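Local coordinates for protein glucuronan lyase A (Trichoderma reesei, PDB 2ZZJ) that probably cleaves beta-1,4-linked glucuronan from within the chain, as an endo-acting polysaccharide lyase with a calcium-containing beta-jelly-roll fold, at residues N59-R64 / V187-F193; R96-G102 / H127-C133; W80-Q85 / I114-Q118; Y87-I93 / Q194-Y200. All blocks are in the same frame, centred on the assembly; numbering follows the deposited sequence.

Contact 1. Residues N59-R64 / V187-F193; sequences NRGYQR and VDDDSVF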
# COMPACT_ATOMS: atom_id res chain seq x y z
N ASN A 59 1.72 3.69 -12.09
CA ASN A 59 1.38 5.13 -12.06
C ASN A 59 -0.09 5.49 -12.09
O ASN A 59 -0.53 6.43 -11.42
CB ASN A 59 2.16 5.87 -13.16
CG ASN A 59 3.63 5.98 -12.84
OD1 ASN A 59 4.02 5.98 -11.67
ND2 ASN A 59 4.47 6.03 -13.89
N ARG A 60 -0.87 4.70 -12.82
CA ARG A 60 -2.29 4.99 -12.97
C ARG A 60 -3.11 4.30 -11.88
O ARG A 60 -3.83 3.33 -12.13
CB ARG A 60 -2.78 4.65 -14.41
CG ARG A 60 -2.09 5.53 -15.51
CD ARG A 60 -2.71 5.41 -16.94
NE ARG A 60 -1.80 5.91 -18.00
CZ ARG A 60 -1.85 7.14 -18.52
NH1 ARG A 60 -2.76 8.03 -18.09
NH2 ARG A 60 -0.99 7.51 -19.48
N GLY A 61 -2.99 4.79 -10.65
CA GLY A 61 -3.71 4.22 -9.51
C GLY A 61 -5.16 4.63 -9.45
O GLY A 61 -6.05 3.81 -9.55
N TYR A 62 -5.42 5.93 -9.25
CA TYR A 62 -6.79 6.41 -9.36
C TYR A 62 -6.79 7.91 -9.63
O TYR A 62 -5.75 8.56 -9.51
CB TYR A 62 -7.61 6.10 -8.12
CG TYR A 62 -7.32 6.93 -6.88
CD1 TYR A 62 -6.49 6.44 -5.87
CD2 TYR A 62 -7.92 8.17 -6.69
CE1 TYR A 62 -6.23 7.20 -4.71
CE2 TYR A 62 -7.66 8.94 -5.53
CZ TYR A 62 -6.82 8.45 -4.55
OH TYR A 62 -6.54 9.20 -3.40
N GLN A 63 -7.98 8.39 -10.00
CA GLN A 63 -8.32 9.81 -10.04
C GLN A 63 -9.69 9.94 -9.42
O GLN A 63 -10.54 9.07 -9.62
CB GLN A 63 -8.36 10.26 -11.50
CG GLN A 63 -8.51 11.73 -11.71
CD GLN A 63 -8.32 12.11 -13.16
OE1 GLN A 63 -8.06 11.25 -14.03
NE2 GLN A 63 -8.43 13.39 -13.45
N ARG A 64 -9.92 10.98 -8.63
CA ARG A 64 -11.22 11.22 -8.02
C ARG A 64 -12.36 11.16 -9.05
O ARG A 64 -12.18 11.54 -10.20
CB ARG A 64 -11.16 12.57 -7.33
CG ARG A 64 -12.44 13.25 -7.07
CD ARG A 64 -12.21 14.67 -7.52
NE ARG A 64 -12.79 15.63 -6.62
CZ ARG A 64 -12.74 16.95 -6.81
NH1 ARG A 64 -12.14 17.47 -7.86
NH2 ARG A 64 -13.32 17.73 -5.92
N VAL A 187 -8.89 13.64 -1.40
CA VAL A 187 -8.91 15.10 -1.36
C VAL A 187 -9.68 15.68 -2.55
O VAL A 187 -9.84 15.02 -3.58
CB VAL A 187 -7.47 15.73 -1.25
CG1 VAL A 187 -6.83 15.39 0.10
CG2 VAL A 187 -6.57 15.29 -2.37
N ASP A 188 -10.17 16.91 -2.41
CA ASP A 188 -11.02 17.51 -3.44
C ASP A 188 -10.27 18.12 -4.63
O ASP A 188 -10.50 19.29 -4.97
CB ASP A 188 -12.04 18.50 -2.81
CG ASP A 188 -11.37 19.71 -2.13
OD1 ASP A 188 -10.13 19.70 -1.95
OD2 ASP A 188 -12.10 20.68 -1.78
N ASP A 189 -9.41 17.34 -5.28
CA ASP A 189 -8.82 17.70 -6.59
C ASP A 189 -8.76 16.51 -7.59
O ASP A 189 -9.29 15.42 -7.30
CB ASP A 189 -7.45 18.37 -6.44
CG ASP A 189 -6.35 17.41 -6.00
OD1 ASP A 189 -6.48 16.17 -6.23
OD2 ASP A 189 -5.34 17.91 -5.45
N ASP A 190 -8.12 16.71 -8.73
CA ASP A 190 -8.09 15.70 -9.81
C ASP A 190 -6.68 15.16 -10.10
O ASP A 190 -6.36 14.74 -11.21
CB ASP A 190 -8.72 16.26 -11.10
CG ASP A 190 -10.11 16.85 -10.89
OD1 ASP A 190 -10.93 16.28 -10.14
OD2 ASP A 190 -10.39 17.91 -11.49
N SER A 191 -5.81 15.17 -9.08
CA SER A 191 -4.48 14.56 -9.20
C SER A 191 -4.67 13.07 -9.55
O SER A 191 -5.66 12.47 -9.15
CB SER A 191 -3.71 14.67 -7.87
OG SER A 191 -3.96 15.89 -7.16
N VAL A 192 -3.72 12.50 -10.28
CA VAL A 192 -3.70 11.06 -10.52
C VAL A 192 -2.73 10.46 -9.49
O VAL A 192 -1.56 10.82 -9.46
CB VAL A 192 -3.30 10.71 -11.96
CG1 VAL A 192 -3.18 9.18 -12.14
CG2 VAL A 192 -4.32 11.28 -12.95
N PHE A 193 -3.25 9.58 -8.64
CA PHE A 193 -2.46 8.94 -7.58
C PHE A 193 -1.89 7.63 -8.10
O PHE A 193 -2.62 6.86 -8.75
CB PHE A 193 -3.38 8.60 -6.43
CG PHE A 193 -3.69 9.77 -5.52
CD1 PHE A 193 -3.01 9.92 -4.31
CD2 PHE A 193 -4.68 10.72 -5.87
CE1 PHE A 193 -3.31 10.98 -3.45
CE2 PHE A 193 -5.00 11.79 -5.01
CZ PHE A 193 -4.31 11.94 -3.81
O HOH W 1 0.23 9.11 -11.44
O HOH W 2 -8.06 13.08 -7.69
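The rings of Y62 and F193 lie side by side with their planes almost parallel, 9° apart, but slid so far along each other that they barely overlap. One face of Y62 carries CB of F193, 3.9 Å from the ring centroid in a CH-pi contact, while the hydroxyl of Y62 sits over the centre of the F193 ring, its OH 3.4 Å from F193 CD2. That hydroxyl is hydrogen-bonded to T186 and S109, and W160 also stacks on the Y62 ring. The third flat group, the guanidinium of R64, lies with one face on the backbone between D188 and D189; D188 C is 3.3 Å from R64 NH2. At its edge comes D190, whose OD1 makes a salt bridge of 2.8 Å to R64 NH1, lying in the guanidinium plane but approached from above the carboxylate. R64 reaches this place because its chain is bent at chi2 and chi3; S162 takes a further bond from NH2. The backbones pair as antiparallel strands of one sheet of the jelly roll. F193 N donates to Y62 O at 2.8 Å, and F193 O receives Y62 N at 3.0 Å together with a weak bond from G61 N, so that G61 and Y62 both face F193 in a classic beta bulge. Beyond the paired strands, S191 OG and S191 N both bind D189 OD1 from one face of the carboxylate, the backbone N-H closing an Asx turn. A water joins R64 N to D189 O and S191 O, and another links N59 O to V192 O.

Contact 2. Residues R96-G102 / H127-C133; sequences RPGAGCG and HYRQPNC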
# COMPACT_ATOMS: atom_id res chain seq x y z
N ARG A 96 1.81 16.50 -6.07
CA ARG A 96 0.89 17.58 -6.28
C ARG A 96 1.67 18.91 -6.22
O ARG A 96 1.43 19.72 -5.32
CB ARG A 96 -0.16 17.55 -5.18
CG ARG A 96 -1.07 16.35 -5.25
CD ARG A 96 -1.87 16.19 -4.01
NE ARG A 96 -3.00 17.10 -3.91
CZ ARG A 96 -3.14 17.99 -2.92
NH1 ARG A 96 -2.22 18.08 -1.96
NH2 ARG A 96 -4.23 18.77 -2.87
N PRO A 97 2.58 19.14 -7.20
CA PRO A 97 3.56 20.24 -7.12
C PRO A 97 2.86 21.60 -7.12
O PRO A 97 1.99 21.85 -7.98
CB PRO A 97 4.42 20.07 -8.38
CG PRO A 97 4.04 18.72 -8.97
CD PRO A 97 2.66 18.44 -8.50
N GLY A 98 3.20 22.43 -6.12
CA GLY A 98 2.56 23.72 -5.90
C GLY A 98 1.41 23.72 -4.91
O GLY A 98 0.79 24.76 -4.69
N ALA A 99 1.10 22.56 -4.31
CA ALA A 99 0.01 22.50 -3.31
C ALA A 99 0.39 23.34 -2.08
O ALA A 99 -0.45 24.06 -1.50
CB ALA A 99 -0.30 21.05 -2.89
N GLY A 100 1.66 23.22 -1.69
CA GLY A 100 2.25 24.11 -0.70
C GLY A 100 1.96 23.75 0.74
O GLY A 100 2.24 24.56 1.64
N CYS A 101 1.38 22.56 0.95
CA CYS A 101 1.14 22.02 2.29
C CYS A 101 2.21 21.02 2.70
O CYS A 101 2.70 20.25 1.87
CB CYS A 101 -0.24 21.37 2.35
SG CYS A 101 -1.56 22.53 1.92
N GLY A 102 2.58 21.04 3.98
CA GLY A 102 3.62 20.14 4.51
C GLY A 102 4.99 20.31 3.88
O GLY A 102 5.25 21.27 3.15
N HIS A 127 -8.73 19.10 1.74
CA HIS A 127 -8.29 20.00 0.65
C HIS A 127 -6.75 20.02 0.50
O HIS A 127 -6.22 20.00 -0.61
CB HIS A 127 -8.84 21.44 0.86
CG HIS A 127 -8.53 22.37 -0.28
ND1 HIS A 127 -9.05 22.20 -1.55
CD2 HIS A 127 -7.74 23.47 -0.35
CE1 HIS A 127 -8.61 23.16 -2.34
NE2 HIS A 127 -7.80 23.94 -1.64
N TYR A 128 -6.04 20.06 1.62
CA TYR A 128 -4.57 20.01 1.61
C TYR A 128 -3.94 20.82 0.47
O TYR A 128 -3.03 20.35 -0.23
CB TYR A 128 -4.09 18.56 1.54
CG TYR A 128 -2.70 18.30 2.10
CD1 TYR A 128 -2.43 18.53 3.46
CD2 TYR A 128 -1.67 17.80 1.30
CE1 TYR A 128 -1.16 18.26 4.00
CE2 TYR A 128 -0.40 17.52 1.84
CZ TYR A 128 -0.16 17.77 3.19
OH TYR A 128 1.08 17.50 3.74
N ARG A 129 -4.43 22.04 0.28
CA ARG A 129 -3.84 22.92 -0.74
C ARG A 129 -3.97 24.34 -0.24
O ARG A 129 -5.05 24.74 0.24
CB ARG A 129 -4.58 22.78 -2.07
CG ARG A 129 -3.99 23.61 -3.19
CD ARG A 129 -4.72 23.39 -4.49
NE ARG A 129 -4.61 22.01 -4.96
CZ ARG A 129 -3.56 21.53 -5.60
NH1 ARG A 129 -2.50 22.29 -5.86
NH2 ARG A 129 -3.56 20.26 -5.99
N GLN A 130 -2.87 25.10 -0.33
CA GLN A 130 -2.89 26.54 -0.01
C GLN A 130 -3.97 27.26 -0.82
O GLN A 130 -4.11 27.01 -2.02
CB GLN A 130 -1.52 27.18 -0.27
CG GLN A 130 -0.39 26.67 0.64
CD GLN A 130 -0.55 27.09 2.10
OE1 GLN A 130 -1.49 27.80 2.48
NE2 GLN A 130 0.38 26.65 2.94
N PRO A 131 -4.73 28.18 -0.18
CA PRO A 131 -4.56 28.74 1.18
C PRO A 131 -5.35 28.03 2.30
O PRO A 131 -5.71 28.68 3.31
CB PRO A 131 -5.09 30.17 1.00
CG PRO A 131 -6.22 30.03 -0.06
CD PRO A 131 -5.92 28.74 -0.85
N ASN A 132 -5.61 26.73 2.15
CA ASN A 132 -6.27 25.91 3.18
C ASN A 132 -5.73 24.47 3.20
O ASN A 132 -6.19 23.62 2.42
CB ASN A 132 -7.80 25.92 2.98
CG ASN A 132 -8.53 25.04 3.98
OD1 ASN A 132 -8.08 24.85 5.12
ND2 ASN A 132 -9.68 24.50 3.56
N CYS A 133 -4.78 24.21 4.09
CA CYS A 133 -4.15 22.87 4.19
C CYS A 133 -4.92 21.89 5.05
O CYS A 133 -4.43 20.81 5.34
CB CYS A 133 -2.72 22.97 4.71
SG CYS A 133 -1.64 23.79 3.55
O HOH W 3 -1.79 26.04 -3.56
O HOH W 4 3.00 17.06 2.05
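C101, which loses more surface here than any other residue of the two segments, meets the 127-133 loop with both atoms of its side chain. Its CB sits over the centre of the Y128 ring, 3.6 Å from the centroid and only 8° off the normal, a CH-pi contact, and its SG lies over the same face. With SG anti to the carbonyl carbon (chi1 -58°), the sulfur continues to C133 SG in a disulfide of 2.1 Å, its chi3 of -86° close to the relaxed right angle. This covalent bond staples two connections of the jelly roll: the loop between strands 86-95 and 106-115, and that between 118-126 and 135-145. R96 grips Y128 O end-on, NH1 at 3.0 Å and NH2 at 3.3 Å, both from one face of that carbonyl. Its guanidinium lies at the edge of the Y128 ring, with R96 NH1 3.3 Å from Y128 CD2. R129 lays one face of its guanidinium against A99 CB and brings NH2 to 3.5 Å from R96 NH2; D189 forms salt bridges with both arginines and probably offsets their charges. Two bonds from Q130 fasten the loops further, Q130 N to A99 O (2.9 Å) and Q130 NE2 to G100 O.

Contact 3. Residues W80-Q85 / I114-Q118; sequences WQFQPQ and IQNNQ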
# COMPACT_ATOMS: atom_id res chain seq x y z
N TRP A 80 9.08 -13.24 10.77
CA TRP A 80 8.72 -11.83 10.97
C TRP A 80 8.66 -11.54 12.45
O TRP A 80 8.04 -12.29 13.21
CB TRP A 80 7.36 -11.50 10.32
CG TRP A 80 6.97 -10.04 10.39
CD1 TRP A 80 6.20 -9.43 11.36
CD2 TRP A 80 7.28 -9.01 9.43
NE1 TRP A 80 6.06 -8.08 11.08
CE2 TRP A 80 6.69 -7.81 9.89
CE3 TRP A 80 8.02 -8.99 8.23
CZ2 TRP A 80 6.80 -6.58 9.19
CZ3 TRP A 80 8.11 -7.78 7.53
CH2 TRP A 80 7.52 -6.59 8.02
N GLN A 81 9.30 -10.46 12.87
CA GLN A 81 9.34 -10.07 14.28
C GLN A 81 8.30 -8.99 14.46
O GLN A 81 8.52 -7.82 14.10
CB GLN A 81 10.77 -9.60 14.65
CG GLN A 81 11.01 -9.51 16.16
CD GLN A 81 12.38 -8.93 16.46
OE1 GLN A 81 12.51 -7.75 16.76
NE2 GLN A 81 13.40 -9.74 16.31
N PHE A 82 7.15 -9.36 15.01
CA PHE A 82 6.06 -8.42 15.16
C PHE A 82 6.48 -7.35 16.17
O PHE A 82 7.02 -7.68 17.26
CB PHE A 82 4.77 -9.16 15.56
CG PHE A 82 4.23 -10.06 14.49
CD1 PHE A 82 3.40 -9.54 13.48
CD2 PHE A 82 4.55 -11.41 14.46
CE1 PHE A 82 2.91 -10.36 12.47
CE2 PHE A 82 4.06 -12.24 13.48
CZ PHE A 82 3.24 -11.71 12.45
N GLN A 83 6.25 -6.08 15.80
CA GLN A 83 6.61 -4.89 16.57
C GLN A 83 5.56 -3.81 16.37
O GLN A 83 4.85 -3.81 15.33
CB GLN A 83 8.01 -4.36 16.18
CG GLN A 83 9.15 -5.30 16.48
CD GLN A 83 9.41 -5.48 17.98
OE1 GLN A 83 8.77 -4.85 18.82
NE2 GLN A 83 10.36 -6.34 18.31
N PRO A 84 5.39 -2.92 17.37
CA PRO A 84 4.41 -1.84 17.35
C PRO A 84 4.62 -0.75 16.29
O PRO A 84 3.71 0.04 16.06
CB PRO A 84 4.54 -1.19 18.75
CG PRO A 84 5.78 -1.75 19.36
CD PRO A 84 6.11 -3.01 18.67
N GLN A 85 5.81 -0.68 15.69
CA GLN A 85 6.06 0.29 14.62
C GLN A 85 5.26 -0.10 13.38
O GLN A 85 4.78 -1.23 13.28
CB GLN A 85 7.54 0.38 14.28
CG GLN A 85 8.38 1.12 15.34
CD GLN A 85 9.82 1.30 14.94
OE1 GLN A 85 10.51 0.35 14.59
NE2 GLN A 85 10.32 2.53 15.06
N ILE A 114 1.21 -2.90 8.35
CA ILE A 114 1.23 -3.81 9.52
C ILE A 114 1.64 -3.01 10.75
O ILE A 114 2.64 -2.30 10.71
CB ILE A 114 2.28 -4.98 9.34
CG1 ILE A 114 2.09 -5.70 7.99
CG2 ILE A 114 2.13 -6.03 10.44
CD1 ILE A 114 0.75 -6.36 7.82
N GLN A 115 0.88 -3.12 11.85
CA GLN A 115 1.25 -2.53 13.14
C GLN A 115 1.02 -3.65 14.14
O GLN A 115 -0.06 -4.20 14.19
CB GLN A 115 0.34 -1.32 13.42
CG GLN A 115 0.87 -0.28 14.35
CD GLN A 115 0.05 1.01 14.35
OE1 GLN A 115 -0.08 1.70 13.34
NE2 GLN A 115 -0.49 1.36 15.52
N ASN A 116 2.04 -4.04 14.90
CA ASN A 116 1.95 -5.29 15.67
C ASN A 116 1.57 -6.42 14.71
O ASN A 116 2.17 -6.50 13.63
CB ASN A 116 0.93 -5.14 16.82
CG ASN A 116 1.41 -4.11 17.88
OD1 ASN A 116 2.47 -4.30 18.47
ND2 ASN A 116 0.62 -3.05 18.11
N ASN A 117 0.56 -7.24 15.03
CA ASN A 117 0.17 -8.30 14.08
C ASN A 117 -1.13 -7.97 13.35
O ASN A 117 -1.86 -8.86 12.92
CB ASN A 117 0.08 -9.67 14.76
CG ASN A 117 -1.05 -9.76 15.75
OD1 ASN A 117 -1.60 -8.74 16.17
ND2 ASN A 117 -1.41 -10.99 16.12
N GLN A 118 -1.39 -6.69 13.18
CA GLN A 118 -2.68 -6.27 12.66
C GLN A 118 -2.51 -5.49 11.36
O GLN A 118 -1.60 -4.67 11.26
CB GLN A 118 -3.35 -5.39 13.70
CG GLN A 118 -3.71 -6.15 15.00
CD GLN A 118 -4.83 -7.14 14.74
OE1 GLN A 118 -4.74 -8.32 15.11
NE2 GLN A 118 -5.85 -6.69 14.04
O HOH W 5 4.83 -6.24 13.06
O HOH W 6 1.56 0.13 17.78
O HOH W 7 4.56 -3.62 12.33
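I114 meets W80 only lightly, its CG2 4.5 Å from W80 NE1, and its carbonyl oxygen instead shares a water with Q85 O, which lies 3.5 Å from I114 O. At Q115 the side chain runs out extended along P84: its CG lies 3.3 Å from P84 O, and a water joins that same carbonyl to Q115 NE2, while OE1 accepts from W113. N116 makes the one direct hydrogen bond between the segments, N to Q83 O at 2.9 Å, bent to 136° at the hydrogen and approaching from above the carbonyl plane. Q115 to Q118 form a type II' beta turn, the tight end of the hairpin joining strands 106-115 and 118-126 of the jelly-roll sheet, so the loop leading into strand 86-95 packs against a hairpin tip. N116 takes the positive phi (54°) that this turn needs at its second position. With CG anti to the carbonyl carbon (chi1 -66°), the N116 side chain turns over the proline, OD1 3.3 Å from P84 CA. The carbonyl oxygen of N116 lies at the edge of the F82 ring, near its plane, 3.3 Å from F82 CD1; it is also hydrogen-bonded to a water that accepts from W80 NE1 and Q83 N. N117 finishes the contact by setting CB 3.6 Å from F82 CD1, while W80 CD1 covers the centre of one face of that ring.

Contact 4. Residues Y87-I93 / Q194-Y200; sequences YNIAQFI and QFRVGLY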
# COMPACT_ATOMS: atom_id res chain seq x y z
N TYR A 87 5.14 -1.04 9.47
CA TYR A 87 5.81 -1.46 8.21
C TYR A 87 4.72 -1.38 7.15
O TYR A 87 3.73 -2.11 7.20
CB TYR A 87 6.43 -2.86 8.31
CG TYR A 87 7.56 -2.91 9.31
CD1 TYR A 87 8.86 -2.59 8.91
CD2 TYR A 87 7.32 -3.20 10.67
CE1 TYR A 87 9.91 -2.61 9.83
CE2 TYR A 87 8.37 -3.22 11.60
CZ TYR A 87 9.66 -2.91 11.17
OH TYR A 87 10.74 -2.89 12.04
N ASN A 88 4.88 -0.43 6.23
CA ASN A 88 3.85 -0.16 5.24
C ASN A 88 4.01 -1.17 4.12
O ASN A 88 5.14 -1.51 3.75
CB ASN A 88 4.00 1.27 4.71
CG ASN A 88 2.72 1.78 4.08
OD1 ASN A 88 1.78 2.22 4.77
ND2 ASN A 88 2.66 1.72 2.75
N ILE A 89 2.90 -1.68 3.59
CA ILE A 89 2.97 -2.69 2.54
C ILE A 89 2.37 -2.26 1.17
O ILE A 89 2.65 -2.92 0.16
CB ILE A 89 2.39 -4.06 2.96
CG1 ILE A 89 0.89 -3.97 3.33
CG2 ILE A 89 3.21 -4.68 4.16
CD1 ILE A 89 0.24 -5.38 3.57
N ALA A 90 1.55 -1.20 1.16
CA ALA A 90 0.98 -0.65 -0.11
C ALA A 90 0.54 0.78 0.13
O ALA A 90 0.21 1.17 1.28
CB ALA A 90 -0.22 -1.48 -0.57
N GLN A 91 0.52 1.59 -0.93
CA GLN A 91 0.02 2.96 -0.74
C GLN A 91 -0.37 3.59 -2.04
O GLN A 91 0.21 3.24 -3.09
CB GLN A 91 1.08 3.84 -0.06
CG GLN A 91 2.44 3.92 -0.74
CD GLN A 91 3.31 5.07 -0.18
OE1 GLN A 91 2.78 6.04 0.36
NE2 GLN A 91 4.62 4.94 -0.30
N PHE A 92 -1.33 4.50 -1.94
CA PHE A 92 -1.66 5.42 -3.04
C PHE A 92 -1.02 6.74 -2.73
O PHE A 92 -1.10 7.24 -1.57
CB PHE A 92 -3.16 5.59 -3.14
CG PHE A 92 -3.87 4.34 -3.60
CD1 PHE A 92 -4.05 4.11 -4.98
CD2 PHE A 92 -4.35 3.41 -2.69
CE1 PHE A 92 -4.73 2.97 -5.43
CE2 PHE A 92 -5.01 2.26 -3.14
CZ PHE A 92 -5.19 2.05 -4.52
N ILE A 93 -0.41 7.33 -3.75
CA ILE A 93 0.36 8.55 -3.55
C ILE A 93 0.45 9.38 -4.83
O ILE A 93 0.74 8.85 -5.94
CB ILE A 93 1.76 8.23 -2.93
CG1 ILE A 93 2.57 9.51 -2.61
CG2 ILE A 93 2.56 7.23 -3.83
CD1 ILE A 93 3.89 9.20 -1.95
N GLN A 194 -0.62 7.38 -7.82
CA GLN A 194 0.02 6.11 -8.14
C GLN A 194 -0.50 5.05 -7.18
O GLN A 194 -0.93 5.37 -6.08
CB GLN A 194 1.52 6.19 -7.96
CG GLN A 194 2.20 7.38 -8.63
CD GLN A 194 3.65 7.40 -8.31
OE1 GLN A 194 4.09 6.86 -7.29
NE2 GLN A 194 4.44 8.04 -9.18
N PHE A 195 -0.47 3.79 -7.61
CA PHE A 195 -0.73 2.67 -6.72
C PHE A 195 0.61 1.97 -6.59
O PHE A 195 1.17 1.49 -7.59
CB PHE A 195 -1.78 1.75 -7.33
CG PHE A 195 -2.02 0.49 -6.55
CD1 PHE A 195 -2.12 0.53 -5.15
CD2 PHE A 195 -2.14 -0.73 -7.22
CE1 PHE A 195 -2.36 -0.65 -4.40
CE2 PHE A 195 -2.38 -1.94 -6.47
CZ PHE A 195 -2.48 -1.89 -5.08
N ARG A 196 1.15 1.94 -5.37
CA ARG A 196 2.41 1.27 -5.13
C ARG A 196 2.21 0.06 -4.22
O ARG A 196 1.41 0.11 -3.26
CB ARG A 196 3.39 2.20 -4.43
CG ARG A 196 3.65 3.50 -5.17
CD ARG A 196 4.74 4.21 -4.45
NE ARG A 196 5.05 5.49 -5.07
CZ ARG A 196 5.86 6.39 -4.51
NH1 ARG A 196 6.45 6.13 -3.33
NH2 ARG A 196 6.06 7.54 -5.14
N VAL A 197 2.94 -1.01 -4.53
CA VAL A 197 3.03 -2.11 -3.55
C VAL A 197 4.49 -2.31 -3.16
O VAL A 197 5.41 -2.20 -4.00
CB VAL A 197 2.31 -3.45 -3.99
CG1 VAL A 197 0.81 -3.22 -4.29
CG2 VAL A 197 3.05 -4.15 -5.14
N GLY A 198 4.72 -2.60 -1.89
CA GLY A 198 6.08 -2.86 -1.45
C GLY A 198 6.34 -2.49 -0.01
O GLY A 198 5.51 -1.83 0.64
N LEU A 199 7.50 -2.93 0.47
CA LEU A 199 7.86 -2.74 1.88
C LEU A 199 8.41 -1.33 2.04
O LEU A 199 9.46 -0.99 1.45
CB LEU A 199 8.92 -3.78 2.28
CG LEU A 199 9.49 -3.60 3.71
CD1 LEU A 199 8.38 -3.63 4.81
CD2 LEU A 199 10.50 -4.69 3.93
N TYR A 200 7.71 -0.53 2.83
CA TYR A 200 8.12 0.83 3.15
C TYR A 200 8.22 0.97 4.66
O TYR A 200 7.21 1.03 5.37
CB TYR A 200 7.15 1.84 2.51
CG TYR A 200 7.27 3.27 2.99
CD1 TYR A 200 8.53 3.81 3.30
CD2 TYR A 200 6.16 4.11 3.06
CE1 TYR A 200 8.66 5.15 3.71
CE2 TYR A 200 6.27 5.45 3.50
CZ TYR A 200 7.53 5.95 3.80
OH TYR A 200 7.68 7.25 4.23
O HOH W 8 4.39 0.70 0.65
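F92 and F195 form the packed end of this strand pair, an offset stack with centroids 4.8 Å apart and planes at 22°, in which CD1 of F195 rides over the F92 ring near its rim. Y70 and W160 meet the F92 ring edge-to-face, so the stack belongs to the aromatic interior. On the other face of the sheet, I93 CG2 presses on one face of the R196 guanidinium, 3.3 Å from R196 NE. Q194 fixes the rotation of that guanidinium, its OE1 taking R196 NE at 2.8 Å, nearly along the C=O axis, and R196 NH2 at 3.0 Å, both in the guanidinium plane; E55 adds a salt bridge to NH1 and also binds Q91 NE2. The opposite end is less regular and admits a water. Here N88 pairs with Y200, but the register has slipped by one residue before A90 meets V197, and the chain turns a corner at G198, whose phi of 151° suits glycine. G198 N still donates to I89 O at 2.9 Å, while the water links G198 O to N88 ND2. The axes of strands 87-93 and 194-197 run 172° apart, a bulged antiparallel pair in the middle of one sheet of the beta-jelly roll.

All four contacts serve the same jelly-roll sheet or the loops at its ends. Contacts 1 and 4 share strand 192-197, which lies between strands 53-63 and 86-95; their centres are 15 Å apart, and Y62 packs on F92 where they meet. Contact 3 joins contact 4 through a probable hydrogen bond from I114 N to Y87 O, between strands 106-115 and 86-95. Contact 2 touches contact 1, with D189 bridging to R96, yet its centre is 32 Å from contact 3. Along the chain, contact 2 is nested inside both 1 and 4, contact 3 inside 1, and the pairs 1-4, 2-3 and 3-4 interleave, so segments distant in sequence become neighbours in one sheet.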